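PDB 3QRA: attachment invasion locus protein from Yersinia pestis, which mediates adhesion to host cells and promotes invasion of eukaryotic cells by a mechanism not yet known. Local coordinates for residues N31-Y36 against G43-F48. Residues are numbered along the deposited sequence; the frame is centred on the assembly and turned at random.
With C8E ((hydroxyethyloxy)tri(ethyloxy)octane), chain E; C8E ((hydroxyethyloxy)tri(ethyloxy)octane), chain F.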
ATOM      1  N   ASN A  31       4.720  -4.269  -0.568  1.00 20.43           N
ATOM      2  CA  ASN A  31       4.491  -3.457   0.614  1.00 20.92           C
ATOM      3  C   ASN A  31       5.443  -3.907   1.714  1.00 21.85           C
ATOM      4  O   ASN A  31       5.514  -5.092   2.020  1.00 22.87           O
ATOM      5  CB  ASN A  31       3.032  -3.643   1.046  1.00 20.24           C
ATOM      6  CG  ASN A  31       2.714  -3.007   2.377  1.00 23.80           C
ATOM      7  OD1 ASN A  31       2.020  -3.612   3.198  1.00 21.86           O
ATOM      8  ND2 ASN A  31       3.198  -1.779   2.600  1.00 21.27           N
ATOM      9  N   LEU A  32       6.207  -2.971   2.274  1.00 22.20           N
ATOM     10  CA  LEU A  32       7.013  -3.248   3.465  1.00 22.16           C
ATOM     11  C   LEU A  32       6.347  -2.541   4.642  1.00 25.13           C
ATOM     12  O   LEU A  32       5.988  -1.364   4.532  1.00 20.01           O
ATOM     13  CB  LEU A  32       8.427  -2.705   3.289  1.00 27.74           C
ATOM     14  CG  LEU A  32       9.244  -3.362   2.170  1.00 35.40           C
ATOM     15  CD1 LEU A  32      10.441  -2.498   1.775  1.00 34.70           C
ATOM     16  CD2 LEU A  32       9.703  -4.752   2.603  1.00 36.74           C
ATOM     17  N   LYS A  33       6.160  -3.252   5.752  1.00 20.75           N
ATOM     18  CA  LYS A  33       5.654  -2.597   6.964  1.00 19.65           C
ATOM     19  C   LYS A  33       6.586  -2.867   8.127  1.00 21.60           C
ATOM     20  O   LYS A  33       7.157  -3.960   8.230  1.00 22.51           O
ATOM     21  CB  LYS A  33       4.222  -3.036   7.305  1.00 22.67           C
ATOM     22  CG  LYS A  33       3.164  -2.550   6.307  1.00 17.38           C
ATOM     23  CD  LYS A  33       1.827  -2.282   7.051  1.00 19.11           C
ATOM     24  CE  LYS A  33       0.719  -1.854   6.084  1.00 20.31           C
ATOM     25  NZ  LYS A  33       0.226  -2.999   5.256  1.00 20.03           N
ATOM     26  N   TYR A  34       6.739  -1.863   8.988  1.00 20.09           N
ATOM     27  CA  TYR A  34       7.581  -1.979  10.172  1.00 21.40           C
ATOM     28  C   TYR A  34       6.790  -1.468  11.367  1.00 22.20           C
ATOM     29  O   TYR A  34       6.277  -0.356  11.338  1.00 23.89           O
ATOM     30  CB  TYR A  34       8.871  -1.175  10.028  1.00 24.07           C
ATOM     31  CG  TYR A  34       9.621  -1.071  11.346  1.00 32.34           C
ATOM     32  CD1 TYR A  34      10.380  -2.124  11.820  1.00 34.24           C
ATOM     33  CD2 TYR A  34       9.518   0.067  12.133  1.00 40.34           C
ATOM     34  CE1 TYR A  34      11.051  -2.035  13.039  1.00 36.92           C
ATOM     35  CE2 TYR A  34      10.181   0.166  13.347  1.00 40.19           C
ATOM     36  CZ  TYR A  34      10.941  -0.883  13.793  1.00 42.35           C
ATOM     37  OH  TYR A  34      11.586  -0.770  15.008  1.00 53.54           O
ATOM     38  N   ARG A  35       6.687  -2.294  12.399  1.00 23.22           N
ATOM     39  CA  ARG A  35       5.900  -1.969  13.585  1.00 19.51           C
ATOM     40  C   ARG A  35       6.795  -1.972  14.798  1.00 19.91           C
ATOM     41  O   ARG A  35       7.709  -2.794  14.906  1.00 21.51           O
ATOM     42  CB  ARG A  35       4.793  -3.009  13.787  1.00 21.92           C
ATOM     43  CG  ARG A  35       3.977  -2.818  15.071  1.00 24.09           C
ATOM     44  CD  ARG A  35       2.997  -3.970  15.228  1.00 21.82           C
ATOM     45  NE  ARG A  35       2.242  -3.927  16.484  1.00 19.03           N
ATOM     46  CZ  ARG A  35       1.334  -4.837  16.808  1.00 26.82           C
ATOM     47  NH1 ARG A  35       1.103  -5.835  15.967  1.00 25.70           N
ATOM     48  NH2 ARG A  35       0.653  -4.753  17.958  1.00 19.53           N
ATOM     49  N   TYR A  36       6.549  -1.043  15.713  1.00 18.89           N
ATOM     50  CA  TYR A  36       7.263  -1.039  16.976  1.00 20.91           C
ATOM     51  C   TYR A  36       6.250  -0.817  18.086  1.00 25.36           C
ATOM     52  O   TYR A  36       5.445   0.105  18.026  1.00 23.33           O
ATOM     53  CB  TYR A  36       8.338   0.046  17.017  1.00 21.23           C
ATOM     54  CG  TYR A  36       9.184  -0.026  18.279  1.00 27.60           C
ATOM     55  CD1 TYR A  36      10.318  -0.835  18.328  1.00 29.57           C
ATOM     56  CD2 TYR A  36       8.840   0.687  19.420  1.00 25.26           C
ATOM     57  CE1 TYR A  36      11.088  -0.921  19.456  1.00 32.86           C
ATOM     58  CE2 TYR A  36       9.627   0.601  20.583  1.00 25.84           C
ATOM     59  CZ  TYR A  36      10.749  -0.208  20.580  1.00 34.07           C
ATOM     60  OH  TYR A  36      11.559  -0.322  21.691  1.00 35.07           O
ATOM     61  N   GLY A  43       1.396   0.935  19.868  1.00 21.81           N
ATOM     62  CA  GLY A  43       2.604   0.994  19.076  1.00 22.74           C
ATOM     63  C   GLY A  43       2.443   1.900  17.878  1.00 22.58           C
ATOM     64  O   GLY A  43       1.425   2.584  17.734  1.00 21.03           O
ATOM     65  N   VAL A  44       3.458   1.912  17.018  1.00 23.56           N
ATOM     66  CA  VAL A  44       3.388   2.667  15.786  1.00 19.64           C
ATOM     67  C   VAL A  44       3.756   1.739  14.640  1.00 22.30           C
ATOM     68  O   VAL A  44       4.529   0.796  14.800  1.00 22.68           O
ATOM     69  CB  VAL A  44       4.338   3.886  15.786  1.00 25.53           C
ATOM     70  CG1 VAL A  44       5.810   3.454  16.005  1.00 26.19           C
ATOM     71  CG2 VAL A  44       4.195   4.679  14.466  1.00 30.95           C
ATOM     72  N   ILE A  45       3.169   1.996  13.490  1.00 21.78           N
ATOM     73  CA  ILE A  45       3.493   1.223  12.309  1.00 21.59           C
ATOM     74  C   ILE A  45       3.727   2.166  11.127  1.00 21.35           C
ATOM     75  O   ILE A  45       3.075   3.211  10.997  1.00 19.80           O
ATOM     76  CB  ILE A  45       2.414   0.149  12.036  1.00 23.97           C
ATOM     77  CG1 ILE A  45       2.818  -0.750  10.855  1.00 32.24           C
ATOM     78  CG2 ILE A  45       1.062   0.792  11.817  1.00 26.20           C
ATOM     79  CD1 ILE A  45       2.105  -2.111  10.836  1.00 29.61           C
ATOM     80  N   GLY A  46       4.703   1.804  10.302  1.00 20.95           N
ATOM     81  CA  GLY A  46       5.043   2.556   9.112  1.00 22.69           C
ATOM     82  C   GLY A  46       4.907   1.616   7.929  1.00 25.12           C
ATOM     83  O   GLY A  46       5.145   0.412   8.055  1.00 20.94           O
ATOM     84  N   SER A  47       4.537   2.175   6.782  1.00 19.89           N
ATOM     85  CA  SER A  47       4.260   1.392   5.586  1.00 18.99           C
ATOM     86  C   SER A  47       4.804   2.096   4.344  1.00 20.03           C
ATOM     87  O   SER A  47       4.631   3.311   4.175  1.00 22.40           O
ATOM     88  CB  SER A  47       2.743   1.197   5.433  1.00 20.45           C
ATOM     89  OG  SER A  47       2.424   0.570   4.198  1.00 21.52           O
ATOM     90  N   PHE A  48       5.463   1.321   3.491  1.00 19.15           N
ATOM     91  CA  PHE A  48       5.814   1.770   2.148  1.00 20.75           C
ATOM     92  C   PHE A  48       5.163   0.816   1.176  1.00 20.60           C
ATOM     93  O   PHE A  48       5.289  -0.405   1.325  1.00 22.67           O
ATOM     94  CB  PHE A  48       7.333   1.753   1.888  1.00 20.37           C
ATOM     95  CG  PHE A  48       7.675   1.911   0.422  1.00 26.27           C
ATOM     96  CD1 PHE A  48       7.702   3.168  -0.165  1.00 28.23           C
ATOM     97  CD2 PHE A  48       7.899   0.798  -0.375  1.00 27.14           C
ATOM     98  CE1 PHE A  48       7.978   3.312  -1.528  1.00 27.24           C
ATOM     99  CE2 PHE A  48       8.177   0.936  -1.735  1.00 33.51           C
ATOM    100  CZ  PHE A  48       8.215   2.197  -2.304  1.00 30.37           C
TER
HETATM  101  C1  C8E E   4       9.011  -0.041   6.462  1.00 48.38           C
HETATM  102  C2  C8E E   4       8.318   1.221   5.964  1.00 39.57           C
HETATM  103  C3  C8E E   4       8.377   2.312   7.023  1.00 49.92           C
HETATM  104  C4  C8E E   4       8.392   3.696   6.390  1.00 57.53           C
HETATM  105  C5  C8E E   4       7.400   4.618   7.090  1.00 64.14           C
HETATM  106  C6  C8E E   4       8.096   5.866   7.619  1.00 64.27           C
HETATM  107  C7  C8E E   4       7.079   6.913   8.052  1.00 58.75           C
HETATM  108  C8  C8E E   4       7.744   8.030   8.849  1.00 60.75           C
HETATM  109  C1  C8E F   5      12.413   0.047  -1.288  1.00 59.86           C
HETATM  110  C2  C8E F   5      11.854   0.467  -2.642  1.00 63.34           C
HETATM  111  C3  C8E F   5      11.983   1.972  -2.843  1.00 66.83           C
HETATM  112  C4  C8E F   5      12.000   2.337  -4.324  1.00 67.49           C
HETATM  113  C5  C8E F   5      10.891   3.332  -4.648  1.00 73.48           C
HETATM  114  C6  C8E F   5      11.454   4.563  -5.347  1.00 79.29           C
HETATM  115  C7  C8E F   5      10.370   5.325  -6.101  1.00 82.05           C
HETATM  116  C8  C8E F   5      10.924   6.628  -6.666  1.00 86.98           C
HETATM  117  O9  C8E F   5      10.218   6.979  -7.835  1.00 90.21           O
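Asn31 reaches across to Ser47 and Phe48 within the antiparallel hairpin of strands 28-37 and 42-53, part of the eight-stranded outer-membrane barrel. Its CG stands anti to the backbone N (chi1 172°), which lays the amide over the neighbouring strand: ND2 donates to Ser47 OG at 2.9 Å and to Phe48 O at 2.8 Å. The second bond meets that carbonyl from above its plane, while Leu32 N approaches the same oxygen nearly along the C=O axis, so Phe48 O accepts two bonds. An amide suits this interior position, since OD1 remains to accept from Lys33 NZ.

Leu32 and Phe48, a hydrogen-bonded pair, turn to the lipid-facing side, where apolar groups belong; detergent probably stands in for lipid there, and one octyl tail lies 3.7 Å from Phe48 CZ with its C5. Lys33 points into the barrel instead. Its methylenes pass Ser47, Lys33 CE lying 3.5 Å from Ser47 OG, and its CD meets Ile45 CD1, while the ammonium is buried but satisfied by a salt bridge to Asp133 and a bond to Ser135.

Tyr34 N to Gly46 O and Gly46 N to Tyr34 O are both 2.9 Å. A second detergent tail lies along Gly46, which has no side chain, and beside Tyr34 CB; the tyrosine turns its ring outward, and its OH bonds Ser5 OG. Arg35 returns to the interior, where its CB touches Ile45 CD1; the extended side chain then carries the guanidinium away from strand 42-53 to Ser87 and Gln123, which accept hydrogen bonds from its NH2 and NH1. Tyr36 pairs with Val44, apolar as suits the outward face, through two backbone bonds, and on that outer face Tyr36 CB lies 4.4 Å from Val44 CG1.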